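Local structure of restriction endonuclease (Mycobacterium sp., 4F0Q) at the interface of chains A and B. The protein cuts DNA as a tetrameric, cytosine methylation-dependent restriction endonuclease. Sequence-based numbering; all coordinates share one arbitrary frame. Chains: chain A/B, Restriction endonuclease.

Contacts 1 and 2 lie about 14 Å apart, measured between the centres of their C-alpha atoms, and both draw on strand 175-193 of chain B. Residues 187-189 of that strand pair with the same strand of chain A in contact 1, which lies on the local two-fold axis and is essentially its own twin. A little further along, B:Val191 meets the end of chain A helix 130-142 and the loop after it in contact 2, which recurs with the chains exchanged. The backbone pairing probably fixes how the chains align, and contact 2 adds packing beside it, probably helping to hold chains A and B together as a pair within the tetramer.

Contact 1: the interface of chains A and B. Residues chain A 186-189; chain B 187-189.
Strand 175-193 of chain A runs antiparallel to strand 175-193 of chain B, the two meeting about A:Glu188 and B:Glu188, where the two-fold axis passes. The backbone N of B:His189 donates to the carbonyl O of A:Leu187 at 2.5 Å, and its two-fold counterpart from A:His189 N to B:Leu187 O measures 2.6 Å. Both are short and nearly straight, with the donor lying almost on the line of the carbonyl bond. A water extends the pairing, joining A:His189 O to B:Leu187 N.

On one face of the paired strands, leucine packs against histidine across the chains: CD2 of A:Leu187 lies 3.7 Å from CB of B:His189. Leucine supplies a branched apolar tip, whereas histidine uses its methylene here and directs its ring away. On the opposite face the two glutamates cross at a slant, A:Glu188 CB and B:Glu188 CB meeting at 3.6 Å, a tight approach at the axis. Each sets CG between its own backbone N and carbonyl carbon (chi1 49° in A:Glu188), then runs on extended, which brings the carboxylates near each other, with planes 51° apart. OE2 of A:Glu188 and OE2 of B:Glu188 are 4.0 Å apart. A:Arg186 NH2 forms a salt bridge within chain A to A:Glu188 OE1 at 3.2 Å, while A:Arg186 CD touches B:Glu188 OE2 at 3.3 Å. A long, flexible arginine suits this place: bent at chi3, its stem passes B:Glu188 while the guanidinium reaches A:Glu188, its charge probably offsetting both carboxylates.

The site lies in the later part of a long strand within the AspBHI-like N-terminal region, shortly before strand 200-210.

Contact 2: the interface of chains A and B. Residues chain A 140, 143, 145; chain B 191-193, 200, 424.
A:Thr145 and B:Ser200 join their hydroxyls, OG1 to OG, in a hydrogen bond modelled at 2.4 Å; so short a length is doubtful, and either hydroxyl could be the donor. Small side chains that can both give and accept suit such a meeting. The threonine also brings a methyl group: A:Thr145 CG2 lies 3.8 Å from B:Ser200 CB and faces CG1 of B:Val191. Having OG1 between the backbone N and the carbonyl carbon (chi1 61°) aims the hydroxyl at the serine while the methyl turns towards the valine.

B:Val191 presents both branches to chain A. B:Val191 CG2 packs on A:Ala143 CB at 3.6 Å, a close fit that alanine's small side chain permits, and CG1 abuts the carbonyl O of the same alanine. A:Arg140 crosses the valine at about a right angle. Bent at chi2 (62°), it carries its guanidinium over to B:Ser200, with A:Arg140 NH2 3.3 Å from both CB and the carbonyl O of B:Ser200, and NH1 close to the valine's CG1. A positive group suits a spot beside that carbonyl.

Behind this shell, helix 130-142 of chain A holds A:Arg140 in its last turn, and the chain leaving the helix delivers A:Ala143 and A:Thr145. In chain B, strands 175-193 and 200-210 set the valine and serine, while B:Ala424 comes from near the end of helix 411-425. A water links the two alanine backbones, 2.5 Å from A:Ala143 O and 2.9 Å from B:Ala424 O.

Contact 1: the interface of chains A and B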
loop_
_atom_site.group_PDB
_atom_site.type_symbol
_atom_site.label_atom_id
_atom_site.label_comp_id
_atom_site.label_asym_id
_atom_site.label_seq_id
_atom_site.Cartn_x
_atom_site.Cartn_y
_atom_site.Cartn_z
ATOM N N ARG A 186 5.434 -22.131 -4.693
ATOM C CA ARG A 186 5.478 -21.754 -6.102
ATOM C C ARG A 186 6.647 -22.417 -6.828
ATOM O O ARG A 186 7.692 -22.671 -6.236
ATOM C CB ARG A 186 5.538 -20.230 -6.251
ATOM C CG ARG A 186 5.244 -19.729 -7.657
ATOM C CD ARG A 186 5.005 -18.227 -7.684
ATOM N NE ARG A 186 6.189 -17.470 -7.289
ATOM C CZ ARG A 186 6.285 -16.146 -7.358
ATOM N NH1 ARG A 186 5.268 -15.429 -7.813
ATOM N NH2 ARG A 186 7.402 -15.539 -6.977
ATOM N N LEU A 187 6.452 -22.715 -8.107
ATOM C CA LEU A 187 7.512 -23.273 -8.939
ATOM C C LEU A 187 7.462 -22.615 -10.311
ATOM O O LEU A 187 6.489 -22.774 -11.047
ATOM C CB LEU A 187 7.361 -24.793 -9.064
ATOM C CG LEU A 187 8.532 -25.584 -9.663
ATOM C CD1 LEU A 187 8.579 -26.985 -9.075
ATOM C CD2 LEU A 187 8.448 -25.659 -11.183
ATOM N N GLU A 188 8.513 -21.879 -10.655
ATOM C CA GLU A 188 8.526 -21.124 -11.902
ATOM C C GLU A 188 9.797 -21.316 -12.724
ATOM O O GLU A 188 10.813 -21.799 -12.224
ATOM C CB GLU A 188 8.293 -19.636 -11.625
ATOM C CG GLU A 188 9.173 -19.061 -10.532
ATOM C CD GLU A 188 8.728 -17.679 -10.094
ATOM O OE1 GLU A 188 9.214 -17.200 -9.047
ATOM O OE2 GLU A 188 7.892 -17.072 -10.796
ATOM N N HIS A 189 9.719 -20.936 -13.996
ATOM C CA HIS A 189 10.854 -21.006 -14.906
ATOM C C HIS A 189 11.783 -19.823 -14.670
ATOM O O HIS A 189 11.331 -18.725 -14.350
ATOM C CB HIS A 189 10.358 -21.012 -16.356
ATOM C CG HIS A 189 11.453 -20.921 -17.375
ATOM N ND1 HIS A 189 11.817 -19.731 -17.971
ATOM C CD2 HIS A 189 12.254 -21.870 -17.911
ATOM C CE1 HIS A 189 12.799 -19.953 -18.826
ATOM N NE2 HIS A 189 13.084 -21.242 -18.809
ATOM N N LEU B 187 6.682 -17.479 -16.222
ATOM C CA LEU B 187 6.254 -18.829 -16.565
ATOM C C LEU B 187 6.426 -19.730 -15.348
ATOM O O LEU B 187 7.541 -19.929 -14.867
ATOM C CB LEU B 187 7.056 -19.366 -17.757
ATOM C CG LEU B 187 6.529 -20.603 -18.497
ATOM C CD1 LEU B 187 7.025 -20.610 -19.935
ATOM C CD2 LEU B 187 6.930 -21.899 -17.803
ATOM N N GLU B 188 5.320 -20.273 -14.853
ATOM C CA GLU B 188 5.361 -21.098 -13.653
ATOM C C GLU B 188 4.574 -22.397 -13.787
ATOM O O GLU B 188 3.861 -22.611 -14.766
ATOM C CB GLU B 188 4.877 -20.303 -12.437
ATOM C CG GLU B 188 3.465 -19.763 -12.555
ATOM C CD GLU B 188 3.116 -18.821 -11.420
ATOM O OE1 GLU B 188 1.911 -18.631 -11.150
ATOM O OE2 GLU B 188 4.048 -18.267 -10.802
ATOM N N HIS B 189 4.719 -23.261 -12.790
ATOM C CA HIS B 189 4.031 -24.542 -12.764
ATOM C C HIS B 189 2.631 -24.355 -12.196
ATOM O O HIS B 189 2.435 -23.587 -11.256
ATOM C CB HIS B 189 4.820 -25.535 -11.908
ATOM C CG HIS B 189 4.306 -26.940 -11.974
ATOM N ND1 HIS B 189 3.406 -27.447 -11.062
ATOM C CD2 HIS B 189 4.577 -27.949 -12.835
ATOM C CE1 HIS B 189 3.139 -28.705 -11.362
ATOM N NE2 HIS B 189 3.837 -29.034 -12.434
HETATM O O HOH W 1 9.273 -17.037 -14.925
#

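Contact 2: the interface of chains A and B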
loop_
_atom_site.group_PDB
_atom_site.type_symbol
_atom_site.label_atom_id
_atom_site.label_comp_id
_atom_site.label_asym_id
_atom_site.label_seq_id
_atom_site.Cartn_x
_atom_site.Cartn_y
_atom_site.Cartn_z
ATOM N N ARG A 140 3.478 -31.462 -8.335
ATOM C CA ARG A 140 2.179 -32.003 -8.723
ATOM C C ARG A 140 1.297 -32.292 -7.504
ATOM O O ARG A 140 0.079 -32.119 -7.552
ATOM C CB ARG A 140 2.369 -33.272 -9.560
ATOM C CG ARG A 140 1.100 -34.073 -9.808
ATOM C CD ARG A 140 0.065 -33.280 -10.591
ATOM N NE ARG A 140 -1.157 -34.053 -10.785
ATOM C CZ ARG A 140 -2.184 -34.056 -9.942
ATOM N NH1 ARG A 140 -2.146 -33.315 -8.842
ATOM N NH2 ARG A 140 -3.253 -34.796 -10.200
ATOM N N ALA A 143 0.391 -29.138 -4.922
ATOM C CA ALA A 143 -0.741 -28.378 -5.425
ATOM C C ALA A 143 -1.864 -29.341 -5.792
ATOM O O ALA A 143 -2.629 -29.093 -6.725
ATOM C CB ALA A 143 -0.334 -27.542 -6.624
ATOM N N THR A 145 -5.263 -31.258 -6.034
ATOM C CA THR A 145 -6.610 -30.696 -6.076
ATOM C C THR A 145 -7.543 -31.306 -5.036
ATOM O O THR A 145 -8.655 -30.819 -4.837
ATOM C CB THR A 145 -7.242 -30.853 -7.470
ATOM O OG1 THR A 145 -7.345 -32.244 -7.796
ATOM C CG2 THR A 145 -6.391 -30.151 -8.517
ATOM N N VAL B 191 -1.244 -26.598 -11.293
ATOM C CA VAL B 191 -2.013 -27.836 -11.269
ATOM C C VAL B 191 -3.491 -27.522 -11.457
ATOM O O VAL B 191 -4.077 -26.751 -10.697
ATOM C CB VAL B 191 -1.803 -28.630 -9.969
ATOM C CG1 VAL B 191 -2.764 -29.809 -9.911
ATOM C CG2 VAL B 191 -0.363 -29.110 -9.872
ATOM N N GLN B 192 -4.084 -28.118 -12.484
ATOM C CA GLN B 192 -5.465 -27.832 -12.834
ATOM C C GLN B 192 -6.346 -29.061 -12.674
ATOM O O GLN B 192 -5.852 -30.183 -12.535
ATOM C CB GLN B 192 -5.549 -27.328 -14.274
ATOM C CG GLN B 192 -4.551 -26.232 -14.598
ATOM C CD GLN B 192 -4.567 -25.850 -16.061
ATOM O OE1 GLN B 192 -3.625 -25.239 -16.562
ATOM N NE2 GLN B 192 -5.640 -26.205 -16.756
ATOM N N ARG B 193 -7.656 -28.837 -12.695
ATOM C CA ARG B 193 -8.624 -29.923 -12.654
ATOM C C ARG B 193 -9.611 -29.772 -13.808
ATOM O O ARG B 193 -10.024 -28.656 -14.138
ATOM C CB ARG B 193 -9.371 -29.924 -11.319
ATOM C CG ARG B 193 -10.299 -31.115 -11.135
ATOM C CD ARG B 193 -11.057 -31.040 -9.823
ATOM N NE ARG B 193 -11.883 -32.224 -9.601
ATOM C CZ ARG B 193 -13.133 -32.355 -10.033
ATOM N NH1 ARG B 193 -13.708 -31.375 -10.716
ATOM N NH2 ARG B 193 -13.809 -33.469 -9.783
ATOM N N SER B 200 -7.207 -34.477 -12.535
ATOM C CA SER B 200 -6.292 -33.372 -12.289
ATOM C C SER B 200 -4.977 -33.595 -13.027
ATOM O O SER B 200 -4.566 -34.735 -13.247
ATOM C CB SER B 200 -6.045 -33.205 -10.789
ATOM O OG SER B 200 -7.262 -32.991 -10.096
ATOM N N ALA B 424 -9.521 -26.361 -7.279
ATOM C CA ALA B 424 -8.094 -26.589 -7.060
ATOM C C ALA B 424 -7.757 -27.153 -5.681
ATOM O O ALA B 424 -6.608 -27.513 -5.425
ATOM C CB ALA B 424 -7.309 -25.310 -7.307
HETATM O O HOH W 2 -4.046 -27.083 -6.690
#